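Local coordinates for protein alpha-glucosidase (Bacteroides thetaiotaomicron, PDB 5XFM) that hydrolyses beta-L-arabinopyranosides and alpha-galactosides as a bifunctional, calcium-binding glycoside hydrolase of family 97, at residues Thr144-Pro149 with Tyr232-Pro237; Thr154-Gln159 with Phe195-Arg200; Val604-Asp609 with Glu616-Lys621. The protein carries 1 engineered substitution. All blocks are in the same frame, centred on the assembly; numbering follows the deposited sequence.

Contact 1 of 3, residues Thr144-Pro149 with Tyr232-Pro237; sequences TGFRFP and YTVAFP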
ATOM      1  N   THR A 144       7.640   8.845  20.038  1.00 17.25           N
ATOM      2  CA  THR A 144       6.824   9.451  18.982  1.00 15.22           C
ATOM      3  C   THR A 144       5.375   8.994  19.038  1.00 16.84           C
ATOM      4  O   THR A 144       5.088   7.792  19.027  1.00 17.66           O
ATOM      5  CB  THR A 144       7.387   9.115  17.582  1.00 17.41           C
ATOM      6  OG1 THR A 144       8.792   9.398  17.542  1.00 19.08           O
ATOM      7  CG2 THR A 144       6.664   9.907  16.493  1.00 12.75           C
ATOM      8  N   GLY A 145       4.459   9.954  19.088  1.00 18.40           N
ATOM      9  CA  GLY A 145       3.053   9.629  19.269  1.00 20.14           C
ATOM     10  C   GLY A 145       2.079  10.466  18.462  1.00 19.78           C
ATOM     11  O   GLY A 145       2.454  11.429  17.790  1.00 19.99           O
ATOM     12  N   PHE A 146       0.818  10.053  18.510  1.00 20.93           N
ATOM     13  CA  PHE A 146      -0.290  10.731  17.855  1.00 20.27           C
ATOM     14  C   PHE A 146      -1.501  10.720  18.794  1.00 26.96           C
ATOM     15  O   PHE A 146      -2.056   9.657  19.098  1.00 28.11           O
ATOM     16  CB  PHE A 146      -0.620  10.060  16.520  1.00 20.53           C
ATOM     17  CG  PHE A 146       0.588   9.805  15.664  1.00 24.75           C
ATOM     18  CD1 PHE A 146       1.306   8.627  15.785  1.00 21.86           C
ATOM     19  CD2 PHE A 146       1.021  10.754  14.756  1.00 21.51           C
ATOM     20  CE1 PHE A 146       2.422   8.399  15.008  1.00 24.40           C
ATOM     21  CE2 PHE A 146       2.142  10.530  13.976  1.00 21.80           C
ATOM     22  CZ  PHE A 146       2.841   9.353  14.105  1.00 23.57           C
ATOM     23  N   ARG A 147      -1.876  11.899  19.277  1.00 23.38           N
ATOM     24  CA  ARG A 147      -2.996  12.051  20.195  1.00 21.34           C
ATOM     25  C   ARG A 147      -4.158  12.736  19.482  1.00 22.21           C
ATOM     26  O   ARG A 147      -3.958  13.708  18.762  1.00 22.13           O
ATOM     27  CB  ARG A 147      -2.576  12.847  21.429  1.00 20.72           C
ATOM     28  CG  ARG A 147      -3.621  12.872  22.517  1.00 22.71           C
ATOM     29  CD  ARG A 147      -3.214  13.727  23.710  1.00 21.96           C
ATOM     30  NE  ARG A 147      -1.919  13.376  24.294  1.00 20.85           N
ATOM     31  CZ  ARG A 147      -1.780  12.602  25.370  1.00 21.15           C
ATOM     32  NH1 ARG A 147      -2.852  12.071  25.935  1.00 19.48           N
ATOM     33  NH2 ARG A 147      -0.579  12.334  25.870  1.00 18.85           N
ATOM     34  N   PHE A 148      -5.363  12.205  19.646  1.00 23.36           N
ATOM     35  CA  PHE A 148      -6.516  12.700  18.891  1.00 28.18           C
ATOM     36  C   PHE A 148      -7.593  13.344  19.755  1.00 21.86           C
ATOM     37  O   PHE A 148      -7.691  13.051  20.945  1.00 21.80           O
ATOM     38  CB  PHE A 148      -7.129  11.564  18.067  1.00 22.55           C
ATOM     39  CG  PHE A 148      -6.207  11.026  17.020  1.00 24.55           C
ATOM     40  CD1 PHE A 148      -6.148  11.610  15.765  1.00 25.58           C
ATOM     41  CD2 PHE A 148      -5.391   9.943  17.291  1.00 24.46           C
ATOM     42  CE1 PHE A 148      -5.293  11.115  14.794  1.00 27.01           C
ATOM     43  CE2 PHE A 148      -4.535   9.448  16.326  1.00 21.71           C
ATOM     44  CZ  PHE A 148      -4.487  10.036  15.078  1.00 18.77           C
ATOM     45  N   PRO A 149      -8.396  14.241  19.155  1.00 22.82           N
ATOM     46  CA  PRO A 149      -9.549  14.775  19.889  1.00 25.11           C
ATOM     47  C   PRO A 149     -10.488  13.669  20.341  1.00 27.06           C
ATOM     48  O   PRO A 149     -10.660  12.664  19.655  1.00 28.61           O
ATOM     49  CB  PRO A 149     -10.228  15.686  18.866  1.00 27.96           C
ATOM     50  CG  PRO A 149      -9.142  16.077  17.936  1.00 32.65           C
ATOM     51  CD  PRO A 149      -8.227  14.888  17.844  1.00 19.87           C
ATOM     52  N   TYR A 232      -1.794   7.127  20.536  1.00 25.97           N
ATOM     53  CA  TYR A 232      -1.177   6.002  19.848  1.00 21.97           C
ATOM     54  C   TYR A 232       0.312   6.258  19.729  1.00 21.32           C
ATOM     55  O   TYR A 232       0.712   7.304  19.259  1.00 18.47           O
ATOM     56  CB  TYR A 232      -1.782   5.810  18.456  1.00 24.80           C
ATOM     57  CG  TYR A 232      -3.249   5.485  18.481  1.00 23.04           C
ATOM     58  CD1 TYR A 232      -4.197   6.494  18.536  1.00 25.42           C
ATOM     59  CD2 TYR A 232      -3.688   4.168  18.462  1.00 21.19           C
ATOM     60  CE1 TYR A 232      -5.539   6.207  18.565  1.00 24.69           C
ATOM     61  CE2 TYR A 232      -5.028   3.872  18.482  1.00 20.41           C
ATOM     62  CZ  TYR A 232      -5.952   4.894  18.535  1.00 20.14           C
ATOM     63  OH  TYR A 232      -7.297   4.612  18.573  1.00 21.36           O
ATOM     64  N   THR A 233       1.126   5.305  20.162  1.00 22.15           N
ATOM     65  CA  THR A 233       2.574   5.465  20.147  1.00 16.22           C
ATOM     66  C   THR A 233       3.221   4.592  19.073  1.00 19.35           C
ATOM     67  O   THR A 233       2.777   3.472  18.805  1.00 19.94           O
ATOM     68  CB  THR A 233       3.167   5.135  21.525  1.00 16.23           C
ATOM     69  OG1 THR A 233       2.651   6.066  22.478  1.00 22.75           O
ATOM     70  CG2 THR A 233       4.689   5.231  21.515  1.00 16.95           C
ATOM     71  N   VAL A 234       4.251   5.127  18.433  1.00 19.76           N
ATOM     72  CA  VAL A 234       5.032   4.367  17.475  1.00 16.05           C
ATOM     73  C   VAL A 234       5.695   3.190  18.182  1.00 18.86           C
ATOM     74  O   VAL A 234       6.458   3.374  19.132  1.00 21.60           O
ATOM     75  CB  VAL A 234       6.106   5.237  16.806  1.00 21.76           C
ATOM     76  CG1 VAL A 234       7.038   4.365  15.946  1.00 16.30           C
ATOM     77  CG2 VAL A 234       5.447   6.329  15.971  1.00 18.10           C
ATOM     78  N   ALA A 235       5.376   1.979  17.739  1.00 15.20           N
ATOM     79  CA  ALA A 235       5.927   0.779  18.348  1.00 15.01           C
ATOM     80  C   ALA A 235       6.859   0.061  17.382  1.00 19.41           C
ATOM     81  O   ALA A 235       6.597   0.015  16.178  1.00 18.24           O
ATOM     82  CB  ALA A 235       4.802  -0.155  18.795  1.00 19.21           C
ATOM     83  N   PHE A 236       7.935  -0.514  17.917  1.00 16.31           N
ATOM     84  CA  PHE A 236       8.884  -1.279  17.119  1.00 16.83           C
ATOM     85  C   PHE A 236       8.395  -2.730  17.020  1.00 26.39           C
ATOM     86  O   PHE A 236       7.492  -3.122  17.763  1.00 19.38           O
ATOM     87  CB  PHE A 236      10.283  -1.201  17.742  1.00 16.01           C
ATOM     88  CG  PHE A 236      10.943   0.138  17.588  1.00 18.08           C
ATOM     89  CD1 PHE A 236      10.438   1.082  16.705  1.00 15.12           C
ATOM     90  CD2 PHE A 236      12.057   0.466  18.351  1.00 17.83           C
ATOM     91  CE1 PHE A 236      11.037   2.321  16.575  1.00 17.90           C
ATOM     92  CE2 PHE A 236      12.661   1.704  18.224  1.00 19.49           C
ATOM     93  CZ  PHE A 236      12.149   2.631  17.335  1.00 18.05           C
ATOM     94  N   PRO A 237       8.977  -3.531  16.102  1.00 20.58           N
ATOM     95  CA  PRO A 237       8.497  -4.913  15.948  1.00 16.58           C
ATOM     96  C   PRO A 237       8.610  -5.754  17.218  1.00 22.75           C
ATOM     97  O   PRO A 237       9.412  -5.454  18.103  1.00 18.51           O
ATOM     98  CB  PRO A 237       9.394  -5.483  14.836  1.00 17.59           C
ATOM     99  CG  PRO A 237      10.521  -4.504  14.670  1.00 22.32           C
ATOM    100  CD  PRO A 237       9.976  -3.179  15.078  1.00 17.75           C
TER

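Contact 2 of 3, residues Thr154-Gln159 with Phe195-Arg200; sequences TFLCPQ and FPCLFR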
ATOM      1  N   THR A 154     -12.097   5.508  14.568  1.00 22.47           N
ATOM      2  CA  THR A 154     -10.958   4.879  13.906  1.00 24.53           C
ATOM      3  C   THR A 154     -11.335   3.827  12.859  1.00 21.03           C
ATOM      4  O   THR A 154     -12.369   3.171  12.962  1.00 23.15           O
ATOM      5  CB  THR A 154     -10.033   4.206  14.947  1.00 22.10           C
ATOM      6  OG1 THR A 154     -10.610   2.961  15.355  1.00 15.99           O
ATOM      7  CG2 THR A 154      -9.858   5.089  16.182  1.00 22.54           C
ATOM      8  N   PHE A 155     -10.468   3.674  11.860  1.00 15.48           N
ATOM      9  CA  PHE A 155     -10.594   2.646  10.828  1.00 17.28           C
ATOM     10  C   PHE A 155      -9.269   1.892  10.767  1.00 20.41           C
ATOM     11  O   PHE A 155      -8.401   2.207   9.947  1.00 23.19           O
ATOM     12  CB  PHE A 155     -10.929   3.259   9.461  1.00 16.79           C
ATOM     13  CG  PHE A 155     -12.229   4.030   9.427  1.00 19.11           C
ATOM     14  CD1 PHE A 155     -12.352   5.254  10.069  1.00 23.00           C
ATOM     15  CD2 PHE A 155     -13.313   3.553   8.709  1.00 22.15           C
ATOM     16  CE1 PHE A 155     -13.540   5.968  10.030  1.00 22.66           C
ATOM     17  CE2 PHE A 155     -14.503   4.263   8.659  1.00 25.84           C
ATOM     18  CZ  PHE A 155     -14.616   5.473   9.320  1.00 25.52           C
ATOM     19  N   LEU A 156      -9.123   0.898  11.637  1.00 20.59           N
ATOM     20  CA  LEU A 156      -7.851   0.213  11.843  1.00 15.61           C
ATOM     21  C   LEU A 156      -7.918  -1.301  11.652  1.00 19.86           C
ATOM     22  O   LEU A 156      -8.944  -1.930  11.920  1.00 18.04           O
ATOM     23  CB  LEU A 156      -7.337   0.498  13.259  1.00 16.66           C
ATOM     24  CG  LEU A 156      -7.402   1.947  13.744  1.00 18.86           C
ATOM     25  CD1 LEU A 156      -7.075   2.068  15.230  1.00 13.39           C
ATOM     26  CD2 LEU A 156      -6.439   2.781  12.926  1.00 17.22           C
ATOM     27  N   CYS A 157      -6.806  -1.881  11.213  1.00 16.32           N
ATOM     28  CA  CYS A 157      -6.640  -3.328  11.246  1.00 16.92           C
ATOM     29  C   CYS A 157      -5.474  -3.658  12.176  1.00 19.21           C
ATOM     30  O   CYS A 157      -4.426  -3.001  12.140  1.00 19.45           O
ATOM     31  CB  CYS A 157      -6.405  -3.897   9.844  1.00 16.86           C
ATOM     32  SG  CYS A 157      -4.913  -3.289   9.028  1.00 20.19           S
ATOM     33  N   PRO A 158      -5.652  -4.682  13.015  1.00 19.71           N
ATOM     34  CA  PRO A 158      -4.690  -4.969  14.075  1.00 20.70           C
ATOM     35  C   PRO A 158      -3.440  -5.663  13.570  1.00 24.24           C
ATOM     36  O   PRO A 158      -3.464  -6.302  12.518  1.00 18.06           O
ATOM     37  CB  PRO A 158      -5.474  -5.898  14.991  1.00 15.62           C
ATOM     38  CG  PRO A 158      -6.322  -6.679  14.019  1.00 17.43           C
ATOM     39  CD  PRO A 158      -6.743  -5.675  12.987  1.00 15.02           C
ATOM     40  N   GLN A 159      -2.353  -5.505  14.310  1.00 21.94           N
ATOM     41  CA  GLN A 159      -1.173  -6.331  14.123  1.00 20.36           C
ATOM     42  C   GLN A 159      -1.398  -7.678  14.822  1.00 19.37           C
ATOM     43  O   GLN A 159      -1.874  -7.719  15.955  1.00 25.59           O
ATOM     44  CB  GLN A 159       0.072  -5.618  14.664  1.00 13.86           C
ATOM     45  CG  GLN A 159       1.319  -6.485  14.726  1.00 19.13           C
ATOM     46  CD  GLN A 159       1.849  -6.869  13.358  1.00 21.36           C
ATOM     47  OE1 GLN A 159       1.161  -7.521  12.571  1.00 21.30           O
ATOM     48  NE2 GLN A 159       3.092  -6.497  13.082  1.00 20.46           N
ATOM     49  N   PHE A 195       0.275   0.155   9.936  1.00 13.06           N
ATOM     50  CA  PHE A 195       0.074   1.300   9.050  1.00 14.14           C
ATOM     51  C   PHE A 195      -0.537   0.867   7.726  1.00 14.43           C
ATOM     52  O   PHE A 195      -0.394  -0.291   7.331  1.00 15.84           O
ATOM     53  CB  PHE A 195       1.403   2.037   8.803  1.00 15.65           C
ATOM     54  CG  PHE A 195       1.936   2.765  10.009  1.00 16.34           C
ATOM     55  CD1 PHE A 195       1.131   3.645  10.721  1.00 16.89           C
ATOM     56  CD2 PHE A 195       3.245   2.572  10.426  1.00 17.65           C
ATOM     57  CE1 PHE A 195       1.620   4.321  11.826  1.00 16.63           C
ATOM     58  CE2 PHE A 195       3.740   3.242  11.533  1.00 19.42           C
ATOM     59  CZ  PHE A 195       2.925   4.119  12.235  1.00 17.81           C
ATOM     60  N   PRO A 196      -1.249   1.786   7.048  1.00 14.35           N
ATOM     61  CA  PRO A 196      -1.591   3.123   7.550  1.00 13.89           C
ATOM     62  C   PRO A 196      -2.856   3.086   8.398  1.00 14.49           C
ATOM     63  O   PRO A 196      -3.579   2.083   8.397  1.00 13.08           O
ATOM     64  CB  PRO A 196      -1.787   3.935   6.267  1.00 17.06           C
ATOM     65  CG  PRO A 196      -2.323   2.922   5.290  1.00 11.49           C
ATOM     66  CD  PRO A 196      -1.595   1.636   5.622  1.00 10.87           C
ATOM     67  N   CYS A 197      -3.115   4.171   9.114  1.00 17.90           N
ATOM     68  CA  CYS A 197      -4.201   4.199  10.080  1.00 18.11           C
ATOM     69  C   CYS A 197      -5.094   5.417   9.881  1.00 18.17           C
ATOM     70  O   CYS A 197      -4.626   6.549   9.952  1.00 18.91           O
ATOM     71  CB  CYS A 197      -3.623   4.192  11.491  1.00 16.52           C
ATOM     72  SG  CYS A 197      -2.595   2.763  11.829  1.00 21.47           S
ATOM     73  N   LEU A 198      -6.381   5.177   9.651  1.00 21.01           N
ATOM     74  CA  LEU A 198      -7.315   6.252   9.331  1.00 19.51           C
ATOM     75  C   LEU A 198      -8.154   6.659  10.541  1.00 19.49           C
ATOM     76  O   LEU A 198      -8.688   5.824  11.260  1.00 20.16           O
ATOM     77  CB  LEU A 198      -8.233   5.841   8.171  1.00 11.88           C
ATOM     78  CG  LEU A 198      -9.214   6.920   7.692  1.00 16.01           C
ATOM     79  CD1 LEU A 198      -8.473   8.176   7.200  1.00 18.85           C
ATOM     80  CD2 LEU A 198     -10.131   6.396   6.611  1.00 13.59           C
ATOM     81  N   PHE A 199      -8.268   7.962  10.748  1.00 18.77           N
ATOM     82  CA  PHE A 199      -9.025   8.517  11.854  1.00 21.30           C
ATOM     83  C   PHE A 199     -10.008   9.559  11.351  1.00 19.13           C
ATOM     84  O   PHE A 199      -9.670  10.391  10.512  1.00 20.28           O
ATOM     85  CB  PHE A 199      -8.102   9.139  12.894  1.00 18.87           C
ATOM     86  CG  PHE A 199      -7.161   8.165  13.543  1.00 20.35           C
ATOM     87  CD1 PHE A 199      -5.958   7.835  12.941  1.00 20.72           C
ATOM     88  CD2 PHE A 199      -7.460   7.612  14.776  1.00 20.60           C
ATOM     89  CE1 PHE A 199      -5.081   6.952  13.547  1.00 20.08           C
ATOM     90  CE2 PHE A 199      -6.587   6.732  15.388  1.00 24.68           C
ATOM     91  CZ  PHE A 199      -5.396   6.401  14.770  1.00 19.98           C
ATOM     92  N   ARG A 200     -11.239   9.478  11.843  1.00 21.59           N
ATOM     93  CA  ARG A 200     -12.234  10.499  11.578  1.00 20.07           C
ATOM     94  C   ARG A 200     -12.354  11.413  12.790  1.00 25.83           C
ATOM     95  O   ARG A 200     -12.659  10.960  13.899  1.00 22.05           O
ATOM     96  CB  ARG A 200     -13.585   9.875  11.233  1.00 26.96           C
ATOM     97  CG  ARG A 200     -14.695  10.899  11.024  1.00 27.70           C
ATOM     98  CD  ARG A 200     -15.937  10.268  10.410  1.00 22.51           C
ATOM     99  NE  ARG A 200     -16.677   9.432  11.344  1.00 26.00           N
ATOM    100  CZ  ARG A 200     -17.543   9.899  12.237  1.00 32.43           C
ATOM    101  NH1 ARG A 200     -17.761  11.208  12.323  1.00 22.79           N
ATOM    102  NH2 ARG A 200     -18.183   9.058  13.047  1.00 25.55           N
TER
HETATM  103  O   HOH W   1      -4.957   0.221  10.429  1.00 15.30           O

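Contact 3 of 3, residues Val604-Asp609 with Glu616-Lys621; sequences VALYKD and ELTSLK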
ATOM      1  N   VAL A 604     -19.800   9.476 -23.148  1.00 42.33           N
ATOM      2  CA  VAL A 604     -18.941   8.512 -22.483  1.00 41.28           C
ATOM      3  C   VAL A 604     -19.492   7.100 -22.627  1.00 43.52           C
ATOM      4  O   VAL A 604     -20.703   6.909 -22.783  1.00 40.77           O
ATOM      5  CB  VAL A 604     -18.773   8.845 -20.983  1.00 43.40           C
ATOM      6  CG1 VAL A 604     -18.144  10.217 -20.811  1.00 43.69           C
ATOM      7  CG2 VAL A 604     -20.112   8.779 -20.265  1.00 41.77           C
ATOM      8  N   ALA A 605     -18.593   6.117 -22.570  1.00 44.28           N
ATOM      9  CA  ALA A 605     -18.988   4.712 -22.538  1.00 35.05           C
ATOM     10  C   ALA A 605     -19.396   4.350 -21.120  1.00 36.74           C
ATOM     11  O   ALA A 605     -18.635   4.573 -20.176  1.00 36.97           O
ATOM     12  CB  ALA A 605     -17.855   3.815 -23.017  1.00 29.13           C
ATOM     13  N   LEU A 606     -20.591   3.790 -20.966  1.00 39.51           N
ATOM     14  CA  LEU A 606     -21.116   3.518 -19.635  1.00 36.44           C
ATOM     15  C   LEU A 606     -21.335   2.031 -19.372  1.00 41.19           C
ATOM     16  O   LEU A 606     -22.111   1.367 -20.060  1.00 38.98           O
ATOM     17  CB  LEU A 606     -22.432   4.275 -19.433  1.00 38.27           C
ATOM     18  CG  LEU A 606     -23.258   3.902 -18.204  1.00 31.16           C
ATOM     19  CD1 LEU A 606     -22.491   4.243 -16.945  1.00 34.50           C
ATOM     20  CD2 LEU A 606     -24.618   4.590 -18.219  1.00 32.23           C
ATOM     21  N   TYR A 607     -20.650   1.530 -18.349  1.00 39.69           N
ATOM     22  CA  TYR A 607     -20.821   0.175 -17.855  1.00 34.50           C
ATOM     23  C   TYR A 607     -21.679   0.249 -16.607  1.00 31.23           C
ATOM     24  O   TYR A 607     -21.356   0.978 -15.665  1.00 34.82           O
ATOM     25  CB  TYR A 607     -19.473  -0.483 -17.547  1.00 33.07           C
ATOM     26  CG  TYR A 607     -18.600  -0.687 -18.763  1.00 35.12           C
ATOM     27  CD1 TYR A 607     -17.879   0.364 -19.311  1.00 35.07           C
ATOM     28  CD2 TYR A 607     -18.511  -1.929 -19.371  1.00 38.58           C
ATOM     29  CE1 TYR A 607     -17.088   0.179 -20.426  1.00 35.38           C
ATOM     30  CE2 TYR A 607     -17.724  -2.124 -20.484  1.00 38.94           C
ATOM     31  CZ  TYR A 607     -17.014  -1.070 -21.008  1.00 35.90           C
ATOM     32  OH  TYR A 607     -16.227  -1.270 -22.121  1.00 41.64           O
ATOM     33  N   LYS A 608     -22.767  -0.506 -16.605  1.00 31.32           N
ATOM     34  CA  LYS A 608     -23.757  -0.395 -15.550  1.00 31.58           C
ATOM     35  C   LYS A 608     -24.377  -1.765 -15.251  1.00 32.82           C
ATOM     36  O   LYS A 608     -24.364  -2.649 -16.103  1.00 31.64           O
ATOM     37  CB  LYS A 608     -24.804   0.644 -15.987  1.00 31.00           C
ATOM     38  CG  LYS A 608     -26.197   0.536 -15.409  1.00 38.92           C
ATOM     39  CD  LYS A 608     -27.132   1.472 -16.156  1.00 39.57           C
ATOM     40  CE  LYS A 608     -28.515   1.493 -15.541  1.00 45.35           C
ATOM     41  NZ  LYS A 608     -29.403   2.453 -16.252  1.00 53.78           N
ATOM     42  N   ASP A 609     -24.928  -1.942 -14.055  1.00 33.82           N
ATOM     43  CA  ASP A 609     -25.689  -3.152 -13.764  1.00 32.93           C
ATOM     44  C   ASP A 609     -27.077  -2.954 -14.339  1.00 34.28           C
ATOM     45  O   ASP A 609     -27.694  -1.919 -14.101  1.00 32.03           O
ATOM     46  CB  ASP A 609     -25.784  -3.420 -12.255  1.00 34.28           C
ATOM     47  CG  ASP A 609     -24.426  -3.439 -11.558  1.00 33.34           C
ATOM     48  OD1 ASP A 609     -23.504  -4.132 -12.039  1.00 31.18           O
ATOM     49  OD2 ASP A 609     -24.285  -2.760 -10.516  1.00 30.81           O
ATOM     50  N   GLU A 616     -24.169  -4.236 -18.489  1.00 33.38           N
ATOM     51  CA  GLU A 616     -24.645  -3.613 -19.716  1.00 38.57           C
ATOM     52  C   GLU A 616     -23.763  -2.434 -20.103  1.00 38.61           C
ATOM     53  O   GLU A 616     -23.402  -1.602 -19.262  1.00 40.44           O
ATOM     54  CB  GLU A 616     -26.101  -3.156 -19.587  1.00 42.55           C
ATOM     55  CG  GLU A 616     -26.664  -2.572 -20.891  1.00 48.88           C
ATOM     56  CD  GLU A 616     -27.955  -1.785 -20.704  1.00 67.56           C
ATOM     57  OE1 GLU A 616     -28.506  -1.791 -19.580  1.00 58.57           O
ATOM     58  OE2 GLU A 616     -28.439  -1.188 -21.694  1.00 63.57           O
ATOM     59  N   LEU A 617     -23.401  -2.395 -21.381  1.00 42.10           N
ATOM     60  CA  LEU A 617     -22.645  -1.290 -21.950  1.00 37.39           C
ATOM     61  C   LEU A 617     -23.519  -0.414 -22.840  1.00 39.14           C
ATOM     62  O   LEU A 617     -24.049  -0.867 -23.855  1.00 44.67           O
ATOM     63  CB  LEU A 617     -21.456  -1.816 -22.755  1.00 37.57           C
ATOM     64  CG  LEU A 617     -20.697  -0.794 -23.604  1.00 36.61           C
ATOM     65  CD1 LEU A 617     -19.976   0.222 -22.729  1.00 35.51           C
ATOM     66  CD2 LEU A 617     -19.726  -1.507 -24.528  1.00 40.76           C
ATOM     67  N   THR A 618     -23.674   0.844 -22.448  1.00 40.16           N
ATOM     68  CA  THR A 618     -24.428   1.807 -23.237  1.00 39.79           C
ATOM     69  C   THR A 618     -23.600   3.070 -23.426  1.00 42.60           C
ATOM     70  O   THR A 618     -22.404   3.086 -23.126  1.00 44.25           O
ATOM     71  CB  THR A 618     -25.771   2.161 -22.578  1.00 43.28           C
ATOM     72  OG1 THR A 618     -25.541   2.600 -21.235  1.00 45.57           O
ATOM     73  CG2 THR A 618     -26.679   0.958 -22.548  1.00 43.19           C
ATOM     74  N   SER A 619     -24.235   4.128 -23.919  1.00 45.23           N
ATOM     75  CA  SER A 619     -23.576   5.424 -24.030  1.00 45.56           C
ATOM     76  C   SER A 619     -24.300   6.436 -23.161  1.00 45.75           C
ATOM     77  O   SER A 619     -25.493   6.287 -22.890  1.00 46.28           O
ATOM     78  CB  SER A 619     -23.548   5.910 -25.477  1.00 45.73           C
ATOM     79  OG  SER A 619     -24.814   6.427 -25.851  1.00 44.21           O
ATOM     80  N   LEU A 620     -23.583   7.467 -22.723  1.00 44.69           N
ATOM     81  CA  LEU A 620     -24.199   8.508 -21.912  1.00 43.43           C
ATOM     82  C   LEU A 620     -23.665   9.895 -22.264  1.00 47.23           C
ATOM     83  O   LEU A 620     -22.462  10.144 -22.190  1.00 46.75           O
ATOM     84  CB  LEU A 620     -23.977   8.223 -20.424  1.00 41.07           C
ATOM     85  CG  LEU A 620     -24.557   9.228 -19.423  1.00 45.87           C
ATOM     86  CD1 LEU A 620     -26.077   9.272 -19.529  1.00 41.20           C
ATOM     87  CD2 LEU A 620     -24.120   8.906 -17.999  1.00 39.52           C
ATOM     88  N   LYS A 621     -24.568  10.789 -22.658  1.00 52.14           N
ATOM     89  CA  LYS A 621     -24.217  12.178 -22.945  1.00 51.12           C
ATOM     90  C   LYS A 621     -24.160  13.010 -21.677  1.00 45.81           C
ATOM     91  O   LYS A 621     -25.158  13.156 -20.968  1.00 43.05           O
ATOM     92  CB  LYS A 621     -25.206  12.818 -23.924  1.00 48.38           C
ATOM     93  CG  LYS A 621     -24.964  12.496 -25.392  1.00 53.76           C
ATOM     94  CD  LYS A 621     -25.189  11.045 -25.769  1.00 60.36           C
ATOM     95  CE  LYS A 621     -24.871  10.857 -27.247  1.00 65.14           C
ATOM     96  NZ  LYS A 621     -25.016   9.460 -27.725  1.00 62.25           N
TER

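Contact 1 of 3, residues Thr144-Pro149 with Tyr232-Pro237
T144 and V234 are joined through the backbone: V234 N donates to T144 O at 2.9 Å. Two residues along, F146 and Y232 hold each other twice. F146 N gives to Y232 O at 2.9 Å, and Y232 N gives to F146 O at 2.9 Å. Between these bonds sits the non-hydrogen-bonded pair G145 and T233. Here G145 CA adds a CA-H...O contact of 3.3 Å to Y232 O. The hydroxyl of T144 turns to Y126 and E142, while its carbons run alongside V234. T144 CB lies 3.8 Å from V234 CG2. In V234, CG1 is anti to the backbone N (chi1 172°), and CG2 lies anti to the carbonyl carbon, on the side of the neighbouring strand. The same methyl reaches F146 CE1 at 3.8 Å. Further out, the rings of F148 and Y232 meet rim to rim, with planes at 71°. F148 CE2 comes 3.7 Å from Y232 CD1, and neither ring covers the face of the other. F199 stacks on F148, and V207 and V209 of strand 206-212 also touch it. An alanine in place of F148 would probably leave the CD1-CE1 rim of Y232 and the stacked F199 ring without this partner and open a gap beside V207 and V209. The chemistry is divided: backbone bonds set the antiparallel register, and buried aromatic rings join this sheet to the one holding strand 206-212, consistent with a beta-sandwich of the galactose mutarotase type.

Contact 2 of 3, residues Thr154-Gln159 with Phe195-Arg200
The F155 ring meets L198 and R200 at its edge. L198 O lies in the ring plane, 3.9 Å from F155 CD1, and R200 CB is near that plane, 4.1 Å from F155 CE1. The guanidinium of R200 is turned 74° from the ring and makes its salt bridge to D180. The F199 ring takes two methyl groups obliquely. T154 CG2 is 3.7 Å from F199 CE2, and L156 CD2 is 4.2 Å from F199 CZ. Y232 approaches F199 in an edge-to-face pair. The T154 side chain lies beside F199, pointing the same way. Its OG1 sits between the backbone N and the carbonyl carbon (chi1 78°), which leaves CG2 beside the N to meet the ring. L156 CD2 also presses on C197 CB at 3.5 Å, a tight fit. In the backbone, F155 N donates to L198 O at 2.9 Å. Beyond L156 a water bridges the segments. It accepts from C157 N at 2.9 Å and donates to P196 O at 3.1 Å. The peptide bond before P196 is cis. Strands 153-156 and 197-200 are antiparallel neighbours in an N-terminal-domain sheet, flanked by strands 178-182 and 206-212 respectively. The chemistry thus changes along the contact. A direct backbone bond and apolar side chains join the strands at one end, and a water satisfies the buried backbone groups C157 N and P196 O at the other.

Contact 3 of 3, residues Val604-Asp609 with Glu616-Lys621
Y607 and L617 lie side by side, pointing the same way, on one face of the sheet. L617 CD1 sits over the face of the Y607 ring, 3.7 Å from its centroid and 15° off the normal: a CH-pi contact. The same methyl lies 4.2 Å from A605 CB. F546 meets the Y607 ring edge-to-face. On the other face, L606 runs alongside T618, with L606 CD2 3.7 Å from T618 OG1. L606 CG, anti to the backbone N (chi1 169°), also lies beside T618 OG1. V604 and L620 also point the same way, V604 CG2 lying 3.9 Å from L620 CB. K608 and E616 share this second face. K608 NZ stays 5.5 Å from E616 OE1, so any attraction between these opposite charges is probably modest. Six backbone hydrogen bonds join V604 with L620, L606 with T618 and K608 with E616, two to each pair. S619 CA and L617 CA add CA-H...O contacts to V604 O and L606 O. This regular ladder is that of an antiparallel beta hairpin. Strand 603-609 also pairs with strand 636-641, and strand 615-621 forms an outer edge of the C-terminal antiparallel sheet.

Overall arrangement
From the N terminus, strand 136-147 opens contact 1, and strand 153-156 follows to open contact 2. Contact 2 closes first, at 195-200; the loop it closes carries E174, a calcium ligand. Contact 1 closes later, at 232-237, so its loop encloses the whole of contact 2. The two lie in different sheets of the N-terminal domain, with centres about 12 Å apart. They touch directly: Y232 OH is 3.5 Å from T154 CG2. The chain then builds the parallel-stranded barrel domain, which supplies E452 and E458 to the same calcium. Contact 3 comes in series, a short hairpin in the C-terminal domain. Its centre lies about 46 Å from that of contact 1.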